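Local coordinates for uncharacterized protein (Pseudomonas aeruginosa PAO1, PDB 4R1D) that probably acts as the immunity protein that binds and neutralises the type VI secretion lipase effector Tle4, protecting the producing cell from its own toxin, at residues Asp50-Glu53 against Gln54-Arg57. Sequence-based numbering, arbitrary orientation.
Sequences DRLE and QEWR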
loop_
_atom_site.group_PDB
_atom_site.type_symbol
_atom_site.label_atom_id
_atom_site.label_comp_id
_atom_site.label_asym_id
_atom_site.label_seq_id
_atom_site.Cartn_x
_atom_site.Cartn_y
_atom_site.Cartn_z
ATOM N N ASP B 50 7.934 26.065 16.839
ATOM C CA ASP B 50 8.716 25.931 18.067
ATOM C C ASP B 50 8.414 24.603 18.741
ATOM O O ASP B 50 9.310 23.959 19.277
ATOM C CB ASP B 50 8.439 27.080 19.045
ATOM C CG ASP B 50 9.045 28.395 18.599
ATOM O OD1 ASP B 50 9.956 28.388 17.746
ATOM O OD2 ASP B 50 8.615 29.448 19.117
ATOM N N ARG B 51 7.145 24.201 18.722
ATOM C CA ARG B 51 6.727 22.957 19.357
ATOM C C ARG B 51 7.422 21.757 18.729
ATOM O O ARG B 51 7.858 20.839 19.426
ATOM C CB ARG B 51 5.215 22.776 19.226
ATOM C CG ARG B 51 4.675 21.518 19.883
ATOM C CD ARG B 51 3.248 21.227 19.419
ATOM N NE ARG B 51 3.202 20.052 18.550
ATOM C CZ ARG B 51 3.368 20.079 17.228
ATOM N NH1 ARG B 51 3.584 21.230 16.594
ATOM N NH2 ARG B 51 3.317 18.948 16.539
ATOM N N LEU B 52 7.497 21.762 17.402
ATOM C CA LEU B 52 8.128 20.677 16.664
ATOM C C LEU B 52 9.627 20.641 16.888
ATOM O O LEU B 52 10.210 19.565 17.027
ATOM C CB LEU B 52 7.865 20.814 15.167
ATOM C CG LEU B 52 6.670 20.053 14.610
ATOM C CD1 LEU B 52 6.573 20.305 13.114
ATOM C CD2 LEU B 52 6.816 18.560 14.914
ATOM N N GLU B 53 10.259 21.811 16.874
ATOM C CA GLU B 53 11.700 21.850 17.088
ATOM C C GLU B 53 12.030 21.218 18.433
ATOM O O GLU B 53 12.962 20.420 18.549
ATOM C CB GLU B 53 12.258 23.273 17.014
ATOM C CG GLU B 53 13.747 23.299 17.359
ATOM C CD GLU B 53 14.342 24.682 17.375
ATOM O OE1 GLU B 53 13.691 25.621 16.875
ATOM O OE2 GLU B 53 15.473 24.822 17.893
ATOM N N GLN B 54 11.247 21.553 19.452
ATOM C CA GLN B 54 11.513 21.023 20.780
ATOM C C GLN B 54 11.234 19.525 20.888
ATOM O O GLN B 54 11.890 18.824 21.653
ATOM C CB GLN B 54 10.777 21.826 21.856
ATOM C CG GLN B 54 11.306 23.264 22.018
ATOM C CD GLN B 54 12.807 23.333 22.343
ATOM O OE1 GLN B 54 13.309 22.616 23.216
ATOM N NE2 GLN B 54 13.527 24.205 21.634
ATOM N N GLU B 55 10.272 19.025 20.121
ATOM C CA GLU B 55 10.034 17.589 20.081
ATOM C C GLU B 55 11.244 16.886 19.486
ATOM O O GLU B 55 11.720 15.890 20.027
ATOM C CB GLU B 55 8.793 17.247 19.254
ATOM C CG GLU B 55 7.487 17.723 19.857
ATOM C CD GLU B 55 6.287 17.320 19.023
ATOM O OE1 GLU B 55 6.472 16.631 17.996
ATOM O OE2 GLU B 55 5.155 17.688 19.397
ATOM N N TRP B 56 11.722 17.403 18.361
ATOM C CA TRP B 56 12.872 16.820 17.679
ATOM C C TRP B 56 14.081 16.787 18.604
ATOM O O TRP B 56 14.839 15.819 18.619
ATOM C CB TRP B 56 13.231 17.621 16.427
ATOM C CG TRP B 56 12.422 17.299 15.195
ATOM C CD1 TRP B 56 11.650 18.164 14.476
ATOM C CD2 TRP B 56 12.335 16.036 14.531
ATOM N NE1 TRP B 56 11.080 17.518 13.403
ATOM C CE2 TRP B 56 11.486 16.208 13.416
ATOM C CE3 TRP B 56 12.890 14.776 14.767
ATOM C CZ2 TRP B 56 11.177 15.168 12.549
ATOM C CZ3 TRP B 56 12.580 13.746 13.901
ATOM C CH2 TRP B 56 11.735 13.948 12.804
ATOM N N ARG B 57 14.262 17.856 19.366
ATOM C CA ARG B 57 15.419 17.963 20.253
ATOM C C ARG B 57 15.447 16.889 21.348
ATOM O O ARG B 57 16.510 16.610 21.914
ATOM C CB ARG B 57 15.532 19.381 20.835
ATOM C CG ARG B 57 16.116 20.404 19.855
ATOM C CD ARG B 57 15.951 21.838 20.385
ATOM N NE ARG B 57 16.562 22.837 19.514
ATOM C CZ ARG B 57 17.855 23.159 19.548
ATOM N NH1 ARG B 57 18.665 22.542 20.393
ATOM N NH2 ARG B 57 18.340 24.090 18.736
HETATM O O HOH W 1 17.897 25.992 16.750
#
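Glu53 and Arg57, one helical turn apart on helix 42-58, run side by side and end in a salt bridge made by a single carboxylate oxygen. Glu53 OE2 takes the NE of Arg57 at 2.8 Å on its anti lone pair, and Arg57 NH2 at 3.1 Å nearly along its own C-O bond. The oxygen lies close to the guanidinium plane, which is turned 35° from the carboxylate. A water closes a small ring at the same edge, donating to Glu53 OE2 and accepting from Arg57 NH2 at 2.8 Å. Glu53 can reach forward because CG stands anti to the backbone N and the chain stays extended.

The second i to i+4 pair, Arg51 and Glu55, is looser: Arg51 NE lies 3.2 Å from Glu55 OE2, with the two planar groups almost perpendicular (86°). A bend at chi3 of Arg51 (109°) brings NE round to the oxygen. Leu52 CD2 rests 3.7 Å from Glu55 OE1, the other oxygen of that carboxylate.

Beneath the side chains, each N-H from Gln54 to Arg57 bonds to the carbonyl four residues earlier, among them Trp56 N to Leu52 O at 3.0 Å. Leu52 and Trp56 turn to the strands the helix packs on, Leu52 meeting Leu81 and Tyr98, Trp56 meeting Phe68 and Leu94. The helix is thus amphipathic within the N-terminal domain, and its two surface ion pairs probably add modestly to helix stability, with OE2 of Glu53 accepting from NE and NH2 of Arg57 and from the water.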